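Local atomic coordinates of phosphodiesterase (Salpingoeca rosetta, PDB entry 7CJ3), a protein that is a membrane protein whose helical transmembrane domain belongs to the bacteriorhodopsin-like family and holds retinal. Residues A160-L165 and I193-H198; P139-W144 and V266-I271; G201-A206 and H223-E228. All blocks are in the same frame, centred on the assembly; numbering follows the deposited sequence.

Contact 1: A160-L165 and I193-H198. With OLC ((2R)-2,3-dihydroxypropyl (9Z)-octadec-9-enoate), chain O.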
# COMPACT_ATOMS: atom_id res chain seq x y z
N ALA B 160 6.98 26.18 -4.31
CA ALA B 160 7.00 25.21 -5.43
C ALA B 160 8.28 25.38 -6.25
O ALA B 160 8.85 24.37 -6.68
CB ALA B 160 5.78 25.41 -6.29
N THR B 161 8.72 26.62 -6.45
CA THR B 161 9.94 26.93 -7.22
C THR B 161 11.15 26.47 -6.40
O THR B 161 11.96 25.67 -6.95
CB THR B 161 9.99 28.41 -7.62
OG1 THR B 161 8.81 28.68 -8.38
CG2 THR B 161 11.23 28.75 -8.43
N ALA B 162 11.26 26.94 -5.15
CA ALA B 162 12.38 26.62 -4.22
C ALA B 162 12.49 25.10 -4.09
O ALA B 162 13.59 24.57 -4.25
CB ALA B 162 12.14 27.28 -2.89
N ASP B 163 11.35 24.42 -3.90
CA ASP B 163 11.30 22.95 -3.83
C ASP B 163 11.93 22.32 -5.09
O ASP B 163 12.83 21.46 -4.94
CB ASP B 163 9.88 22.47 -3.56
CG ASP B 163 9.80 20.99 -3.21
OD1 ASP B 163 10.86 20.38 -2.91
OD2 ASP B 163 8.70 20.46 -3.23
N ALA B 164 11.51 22.73 -6.29
CA ALA B 164 12.08 22.22 -7.56
C ALA B 164 13.60 22.44 -7.60
O ALA B 164 14.33 21.47 -7.92
CB ALA B 164 11.38 22.87 -8.72
N LEU B 165 14.07 23.66 -7.28
CA LEU B 165 15.53 24.02 -7.31
C LEU B 165 16.30 23.17 -6.30
O LEU B 165 17.36 22.60 -6.63
CB LEU B 165 15.69 25.52 -7.02
CG LEU B 165 14.89 26.47 -7.92
CD1 LEU B 165 15.25 27.92 -7.66
CD2 LEU B 165 15.08 26.17 -9.39
N ILE B 193 14.38 23.96 4.62
CA ILE B 193 13.93 24.60 5.90
C ILE B 193 13.01 25.78 5.56
O ILE B 193 11.90 25.88 6.15
CB ILE B 193 15.10 25.07 6.79
CG1 ILE B 193 16.14 23.99 7.09
CG2 ILE B 193 14.58 25.68 8.09
CD1 ILE B 193 15.57 22.82 7.83
N TYR B 194 13.46 26.68 4.67
CA TYR B 194 12.69 27.86 4.22
C TYR B 194 11.30 27.39 3.76
O TYR B 194 10.27 28.02 4.11
CB TYR B 194 13.48 28.61 3.15
CG TYR B 194 12.66 29.61 2.37
CD1 TYR B 194 12.51 30.92 2.80
CD2 TYR B 194 12.00 29.22 1.22
CE1 TYR B 194 11.73 31.82 2.10
CE2 TYR B 194 11.18 30.10 0.52
CZ TYR B 194 11.05 31.41 0.96
OH TYR B 194 10.26 32.26 0.24
N VAL B 195 11.27 26.29 3.01
CA VAL B 195 10.04 25.71 2.40
C VAL B 195 9.11 25.20 3.51
O VAL B 195 7.90 25.57 3.50
CB VAL B 195 10.41 24.60 1.40
CG1 VAL B 195 9.23 23.69 1.07
CG2 VAL B 195 11.01 25.16 0.12
N MET B 196 9.63 24.36 4.41
CA MET B 196 8.81 23.73 5.48
C MET B 196 8.24 24.82 6.41
O MET B 196 7.11 24.64 6.92
CB MET B 196 9.62 22.73 6.30
CG MET B 196 9.97 21.44 5.55
SD MET B 196 8.54 20.35 5.13
CE MET B 196 8.23 20.90 3.45
N LEU B 197 8.98 25.92 6.61
CA LEU B 197 8.60 27.00 7.55
C LEU B 197 7.41 27.76 6.96
O LEU B 197 6.45 28.04 7.72
CB LEU B 197 9.78 27.95 7.80
CG LEU B 197 10.62 27.69 9.06
CD1 LEU B 197 11.89 28.52 9.04
CD2 LEU B 197 9.81 27.96 10.34
N HIS B 198 7.50 28.08 5.67
CA HIS B 198 6.46 28.85 4.93
C HIS B 198 5.24 27.97 4.69
O HIS B 198 4.11 28.50 4.79
CB HIS B 198 7.01 29.46 3.65
CG HIS B 198 7.73 30.75 3.88
ND1 HIS B 198 9.07 30.82 4.17
CD2 HIS B 198 7.26 32.02 3.87
CE1 HIS B 198 9.41 32.10 4.29
NE2 HIS B 198 8.31 32.85 4.12
C18 OLC O . 24.03 24.33 6.72
C10 OLC O . 16.82 28.96 6.01
C9 OLC O . 15.73 29.72 5.88
C17 OLC O . 23.93 25.84 6.86
C11 OLC O . 17.41 28.51 7.31
C8 OLC O . 14.95 30.25 7.05
C24 OLC O . 12.34 38.24 9.75
C16 OLC O . 22.51 26.31 6.50
C12 OLC O . 18.89 28.21 7.10
C7 OLC O . 13.68 30.99 6.59
C15 OLC O . 21.90 27.32 7.50
C13 OLC O . 19.34 26.79 7.49
C6 OLC O . 13.30 31.97 7.69
C14 OLC O . 20.67 26.78 8.26
C5 OLC O . 11.82 32.24 7.85
C4 OLC O . 11.24 32.80 6.58
C3 OLC O . 11.70 34.22 6.20
C2 OLC O . 11.38 35.28 7.27
C21 OLC O . 10.56 38.73 8.05
C1 OLC O . 11.16 36.67 6.67
C22 OLC O . 10.83 38.33 9.51
O19 OLC O . 11.78 37.03 5.68
O25 OLC O . 12.68 37.09 10.53
O23 OLC O . 10.20 39.27 10.42
O20 OLC O . 10.20 37.60 7.26

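Contact 2: P139-W144 and V266-I271. With OLC ((2R)-2,3-dihydroxypropyl (9Z)-octadec-9-enoate), chain R.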
# COMPACT_ATOMS: atom_id res chain seq x y z
N PRO B 139 6.41 19.86 -6.11
CA PRO B 139 5.84 21.18 -6.38
C PRO B 139 4.31 21.13 -6.57
O PRO B 139 3.67 22.08 -6.20
CB PRO B 139 6.65 21.69 -7.58
CG PRO B 139 7.96 20.89 -7.48
CD PRO B 139 7.51 19.52 -7.04
N THR B 140 3.76 20.02 -7.05
CA THR B 140 2.29 19.85 -7.24
C THR B 140 1.62 19.63 -5.87
O THR B 140 0.49 20.14 -5.68
CB THR B 140 1.94 18.71 -8.21
OG1 THR B 140 2.58 18.86 -9.49
CG2 THR B 140 0.45 18.63 -8.44
N LEU B 141 2.27 18.88 -4.98
CA LEU B 141 1.77 18.63 -3.59
C LEU B 141 1.73 19.97 -2.82
O LEU B 141 0.77 20.18 -2.05
CB LEU B 141 2.67 17.61 -2.88
CG LEU B 141 2.42 16.15 -3.26
CD1 LEU B 141 3.32 15.22 -2.46
CD2 LEU B 141 0.96 15.78 -3.09
N LEU B 142 2.74 20.83 -3.04
CA LEU B 142 2.80 22.17 -2.42
C LEU B 142 1.63 23.02 -2.94
O LEU B 142 1.02 23.73 -2.12
CB LEU B 142 4.15 22.82 -2.73
CG LEU B 142 5.32 22.27 -1.92
CD1 LEU B 142 6.63 22.84 -2.42
CD2 LEU B 142 5.12 22.55 -0.43
N TYR B 143 1.33 22.95 -4.23
CA TYR B 143 0.22 23.71 -4.85
C TYR B 143 -1.09 23.23 -4.22
O TYR B 143 -2.00 24.02 -3.97
CB TYR B 143 0.23 23.60 -6.37
CG TYR B 143 -1.08 23.99 -7.03
CD1 TYR B 143 -1.36 25.32 -7.31
CD2 TYR B 143 -2.04 23.04 -7.33
CE1 TYR B 143 -2.57 25.69 -7.88
CE2 TYR B 143 -3.25 23.39 -7.91
CZ TYR B 143 -3.52 24.72 -8.17
OH TYR B 143 -4.71 25.07 -8.73
N TRP B 144 -1.19 21.92 -3.98
CA TRP B 144 -2.34 21.28 -3.31
C TRP B 144 -2.50 21.84 -1.88
O TRP B 144 -3.64 22.00 -1.40
CB TRP B 144 -2.12 19.77 -3.32
CG TRP B 144 -3.19 18.94 -2.69
CD1 TRP B 144 -4.16 18.25 -3.33
CD2 TRP B 144 -3.35 18.67 -1.28
NE1 TRP B 144 -4.94 17.58 -2.42
CE2 TRP B 144 -4.46 17.81 -1.16
CE3 TRP B 144 -2.68 19.07 -0.12
CZ2 TRP B 144 -4.91 17.34 0.08
CZ3 TRP B 144 -3.11 18.60 1.10
CH2 TRP B 144 -4.21 17.75 1.20
N VAL B 266 0.53 8.93 0.58
CA VAL B 266 -0.77 8.30 0.99
C VAL B 266 -1.22 8.88 2.33
O VAL B 266 -2.44 8.83 2.63
CB VAL B 266 -0.68 6.78 1.07
CG1 VAL B 266 -0.27 6.19 -0.28
CG2 VAL B 266 0.25 6.35 2.19
N GLY B 267 -0.27 9.40 3.10
CA GLY B 267 -0.54 10.18 4.31
C GLY B 267 -1.54 11.29 4.04
O GLY B 267 -2.41 11.47 4.89
N LEU B 268 -1.44 11.99 2.91
CA LEU B 268 -2.31 13.15 2.54
C LEU B 268 -3.71 12.64 2.19
O LEU B 268 -4.69 13.32 2.58
CB LEU B 268 -1.74 13.91 1.33
CG LEU B 268 -0.46 14.71 1.54
CD1 LEU B 268 -0.22 15.63 0.34
CD2 LEU B 268 -0.50 15.55 2.81
N ALA B 269 -3.80 11.51 1.49
CA ALA B 269 -5.06 10.87 1.05
C ALA B 269 -5.77 10.23 2.23
O ALA B 269 -6.98 10.15 2.17
CB ALA B 269 -4.79 9.84 -0.01
N MET B 270 -5.05 9.75 3.24
CA MET B 270 -5.66 9.19 4.48
C MET B 270 -6.34 10.33 5.26
O MET B 270 -7.44 10.10 5.78
CB MET B 270 -4.63 8.48 5.35
CG MET B 270 -4.33 7.05 4.91
SD MET B 270 -2.81 6.31 5.66
CE MET B 270 -2.89 6.77 7.39
N ILE B 271 -5.72 11.51 5.34
CA ILE B 271 -6.20 12.65 6.19
C ILE B 271 -7.44 13.29 5.54
O ILE B 271 -8.36 13.72 6.28
CB ILE B 271 -5.06 13.66 6.47
CG1 ILE B 271 -4.09 13.14 7.54
CG2 ILE B 271 -5.60 15.04 6.85
CD1 ILE B 271 -2.72 13.79 7.54
C18 OLC R . 5.98 25.03 -15.28
C10 OLC R . -0.53 24.87 -17.12
C9 OLC R . -0.16 24.05 -16.13
C17 OLC R . 5.98 25.35 -16.77
C11 OLC R . 0.36 25.97 -17.67
C8 OLC R . 1.19 24.10 -15.41
C16 OLC R . 4.74 26.12 -17.23
C12 OLC R . 1.37 25.37 -18.64
C7 OLC R . 1.02 24.02 -13.87
C15 OLC R . 4.79 26.57 -18.69
C13 OLC R . 2.28 26.43 -19.29
C6 OLC R . 1.31 22.66 -13.23
C14 OLC R . 3.71 25.92 -19.56
C5 OLC R . 0.82 22.63 -11.77
C4 OLC R . 0.77 21.21 -11.17
C3 OLC R . -0.64 20.73 -10.80

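Contact 3: G201-A206 and H223-E228. With OLC ((2R)-2,3-dihydroxypropyl (9Z)-octadec-9-enoate), chain N.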
# COMPACT_ATOMS: atom_id res chain seq x y z
N GLY B 201 3.52 28.00 7.90
CA GLY B 201 2.90 29.34 7.97
C GLY B 201 1.51 29.39 7.37
O GLY B 201 0.57 29.82 8.07
N MET B 202 1.36 28.97 6.11
CA MET B 202 0.12 29.20 5.31
C MET B 202 -1.02 28.33 5.84
O MET B 202 -2.17 28.80 5.83
CB MET B 202 0.35 28.96 3.81
CG MET B 202 0.63 27.53 3.43
SD MET B 202 0.58 27.27 1.61
CE MET B 202 2.05 28.16 1.10
N PHE B 203 -0.71 27.12 6.33
CA PHE B 203 -1.67 26.27 7.08
C PHE B 203 -2.11 26.97 8.38
O PHE B 203 -3.29 26.83 8.73
CB PHE B 203 -1.05 24.93 7.43
CG PHE B 203 -1.16 23.93 6.32
CD1 PHE B 203 -2.39 23.36 6.01
CD2 PHE B 203 -0.05 23.56 5.58
CE1 PHE B 203 -2.48 22.42 5.01
CE2 PHE B 203 -0.16 22.63 4.55
CZ PHE B 203 -1.38 22.06 4.28
N GLY B 204 -1.17 27.65 9.05
CA GLY B 204 -1.43 28.43 10.27
C GLY B 204 -2.35 29.62 10.02
O GLY B 204 -3.35 29.78 10.76
N LYS B 205 -2.03 30.44 9.01
CA LYS B 205 -2.88 31.60 8.63
C LYS B 205 -4.34 31.11 8.53
O LYS B 205 -5.25 31.78 9.12
CB LYS B 205 -2.35 32.23 7.35
CG LYS B 205 -1.07 33.03 7.52
CD LYS B 205 -0.30 33.24 6.24
CE LYS B 205 1.07 33.86 6.49
NZ LYS B 205 1.81 34.17 5.24
N ALA B 206 -4.56 29.91 7.99
CA ALA B 206 -5.88 29.34 7.62
C ALA B 206 -6.57 28.67 8.81
O ALA B 206 -7.78 28.49 8.75
CB ALA B 206 -5.71 28.37 6.49
N HIS B 223 -3.88 20.99 10.56
CA HIS B 223 -2.73 20.77 11.48
C HIS B 223 -2.09 19.41 11.20
O HIS B 223 -0.84 19.34 11.14
CB HIS B 223 -3.13 20.92 12.96
CG HIS B 223 -1.95 20.79 13.87
ND1 HIS B 223 -1.76 19.69 14.68
CD2 HIS B 223 -0.86 21.57 14.01
CE1 HIS B 223 -0.61 19.82 15.31
NE2 HIS B 223 -0.04 20.96 14.91
N LEU B 224 -2.91 18.36 11.09
CA LEU B 224 -2.44 16.98 10.79
C LEU B 224 -1.69 16.96 9.45
O LEU B 224 -0.68 16.24 9.34
CB LEU B 224 -3.64 16.04 10.82
CG LEU B 224 -4.11 15.75 12.23
CD1 LEU B 224 -5.29 14.80 12.20
CD2 LEU B 224 -2.98 15.16 13.07
N LEU B 225 -2.13 17.77 8.48
CA LEU B 225 -1.46 17.87 7.17
C LEU B 225 -0.04 18.45 7.30
O LEU B 225 0.90 17.80 6.80
CB LEU B 225 -2.35 18.67 6.23
CG LEU B 225 -3.50 17.87 5.61
CD1 LEU B 225 -4.37 18.75 4.70
CD2 LEU B 225 -2.99 16.66 4.84
N ARG B 226 0.13 19.63 7.92
CA ARG B 226 1.46 20.28 8.07
C ARG B 226 2.43 19.44 8.92
O ARG B 226 3.66 19.53 8.71
CB ARG B 226 1.31 21.70 8.63
CG ARG B 226 0.68 21.80 10.01
CD ARG B 226 0.60 23.26 10.42
NE ARG B 226 0.09 23.48 11.77
CZ ARG B 226 0.10 24.66 12.39
NH1 ARG B 226 0.58 25.73 11.79
NH2 ARG B 226 -0.38 24.79 13.61
N CYS B 227 1.91 18.63 9.87
CA CYS B 227 2.69 17.68 10.70
C CYS B 227 3.10 16.50 9.81
O CYS B 227 4.24 16.05 9.89
CB CYS B 227 1.91 17.20 11.92
SG CYS B 227 1.61 18.42 13.23
N GLU B 228 2.20 16.02 8.96
CA GLU B 228 2.45 14.84 8.10
C GLU B 228 3.64 15.14 7.17
O GLU B 228 4.52 14.25 7.06
CB GLU B 228 1.20 14.52 7.30
CG GLU B 228 1.21 13.13 6.67
CD GLU B 228 1.88 12.98 5.32
OE1 GLU B 228 2.25 11.83 5.05
OE2 GLU B 228 2.02 13.96 4.54
C18 OLC N . 15.63 17.94 9.42
C10 OLC N . 7.77 23.90 11.61
C9 OLC N . 7.17 24.63 12.57
C17 OLC N . 14.88 18.98 10.24
C11 OLC N . 9.19 24.03 11.14
C8 OLC N . 7.77 25.75 13.36
C24 OLC N . -0.94 30.72 14.95
C16 OLC N . 13.68 19.66 9.56
C12 OLC N . 9.70 22.71 10.61
C7 OLC N . 6.69 26.67 13.90
C15 OLC N . 13.27 20.98 10.24
C13 OLC N . 11.24 22.55 10.84
C6 OLC N . 7.15 28.13 14.01
C14 OLC N . 11.75 21.21 10.21
C5 OLC N . 7.14 28.98 12.71
C4 OLC N . 5.77 29.43 12.11
C3 OLC N . 4.54 29.34 13.03
C2 OLC N . 3.16 29.37 12.33
C21 OLC N . -0.38 28.41 13.96
C1 OLC N . 2.09 28.69 13.23
C22 OLC N . -1.36 29.24 14.84
O19 OLC N . 2.41 27.75 13.98
O25 OLC N . -2.05 31.45 15.46
O23 OLC N . -2.73 29.17 14.36
O20 OLC N . 0.67 29.13 13.28

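Contact 1: A160-L165 and I193-H198
Ala162 and Val195 meet methyl to methyl. Ala162 CB points at the partner helix and lies 3.9 Å from Val195 CG2. Val195 CG2 also reaches the backbone, 4.1 Å from Asp163 N. Val195 CG1 is anti to its backbone N (chi1 162°). This turns CG2 to the other side, against helix 153-173. The backbones come close here, with 6.9 Å between Asp163 CA and Val195 CA. The Asp163 carboxylate does not point into the interface. It leans toward Pro139 and Leu142 of helix 128-149 and lies near the bound retinal. The two segments belong to consecutive helices of the bacteriorhodopsin-like transmembrane bundle, 153-173 and 178-207. They run in roughly opposite senses, as in a helical hairpin. Tyr194 borders the methyl contact. Its CB points to one side of the partner segment, but the ring end comes nearer to helix 153-173. Tyr194 OH hydrogen-bonds Asp158 OD2 of that helix, which ties down the far end of the ring. One ring face is covered near its rim by His198 ND1. The imidazole is held in turn by a bond within the helix. His198 ND1 donates to Tyr194 O at 3.0 Å with an N-H...O angle of 156°, and the oxygen lies in the imidazole plane. Tyr194 O also accepts the helical bond from His198 N, which arrives from the opposite face of the carbonyl plane. The acyl chain of OLC chain O runs along the outer side. Its C7 sits at the edge of the Tyr194 ring, and Leu197 CD1 is 3.9 Å from its C5.

Contact 2: P139-W144 and V266-I271
Leu268 carries this contact from the side of 266-271, and it meets Leu141 and Trp144 of 139-144. Before it, Val266 is turned off the partner helix. It packs on Ala72 of helix 58-81 and on Phe71 of the second subunit. Gly267 follows without a side chain, and the chain passes close to Glu228 of helix 219-233 here. The CB of Leu268 then points toward helix 128-149. One of its methyls does the touching. Leu268 CD1 lies 3.6 Å from Leu141 CD2, and the two side chains cross at a slant. The same methyl sits over one face of the Trp144 indole, near its rim, 4.2 Å from Trp144 CZ3. The Trp144 ring is reached because its CG is anti to the backbone N (chi1 -180°), which sends the indole across the gap. Its NE1 is satisfied by Leu91 O of helix 86-111, a bond that would help set the rotation of the ring. The contact is slender, and the nearest backbone pair, Leu141 CA and Leu268 CA, is 9.2 Å apart. Side chains alone bridge that space. Ala269 turns to Asp76 of helix 58-81, and Met270 packs on Phe71 of the second subunit. Ile271 points back toward 139-144 but rests on Leu225 instead. Leu141 belongs to the retinal pocket and touches the retinal, directly after the kink at Pro139 and Thr140. In the bacteriorhodopsin-like bundle the contact joins helices 128-149 and 250-277, flanked by helix 86-111 through Leu95 and by helix 219-233 through Leu225.

Contact 3: G201-A206 and H223-E228
Phe203 of helix 178-207 packs against Leu225 and Arg226 of helix 219-233. These are neighbouring helices of the bacteriorhodopsin-like bundle. The short segments are antiparallel, with 172° between their directions and 9.7 Å between their axes. The tight part is centred on Phe203. Its side chain crosses that of Leu225 at about a right angle, with Phe203 CE1 3.9 Å from Leu225 CB. Arg226 supplies the other wall through its aliphatic carbons. Phe203 CB is 3.8 Å from Arg226 CD, and Phe203 CD2 is also 3.8 Å from Arg226 CB. The two side chains slide past each other in opposite senses, so Phe203 CB lies beside the Arg226 chain, while Arg226 CB lies by the Phe203 ring. Arg226 CG sits between the backbone N and the carbonyl carbon (chi1 61°), and the chain then runs extended to NE. This carries the guanidinium across to Gly204. On the inner side Phe203 also touches Cys145, and Leu225 touches Trp144, both of helix 128-149. The outer side is looser and is lined by lipid. OLC chain N lies there with its glycerol end beside the guanidinium. Its O19 is 3.5 Å from Arg226 NH1, and its C21 lies in the guanidinium plane at the edge. Trp200 adds a cation-pi contact to Arg226, and its NE1 hydrogen-bonds the same lipid. The guanidinium thus has both an indole and the polar end of a lipid as neighbours. The absence of a side chain at Gly204 leaves room for the lipid's O20, and Gly204 CA lies 3.7 Å from Arg226 NH1.

Overall arrangement
The three contacts lie in one bacteriorhodopsin-like bundle. Along the chain, contacts 1 and 3 follow each other on helix 178-207, and both are nested inside the loop closed by contact 2. Contact 2 touches both. Leu142 and Pro139 pack on Asp163 and Ala160 of contact 1, with centres about 15 Å apart. Leu268 packs on Leu225 and Glu228 of contact 3, with centres about 12 Å apart and 3.4 Å between Leu268 CD2 and Leu225 CD2. Retinal lies nearest contacts 1 and 2, about 4 Å from the Leu141 side chain and about 5 Å from that of Asp163. The Leu225 side chain of contact 3 is about 12 Å from it.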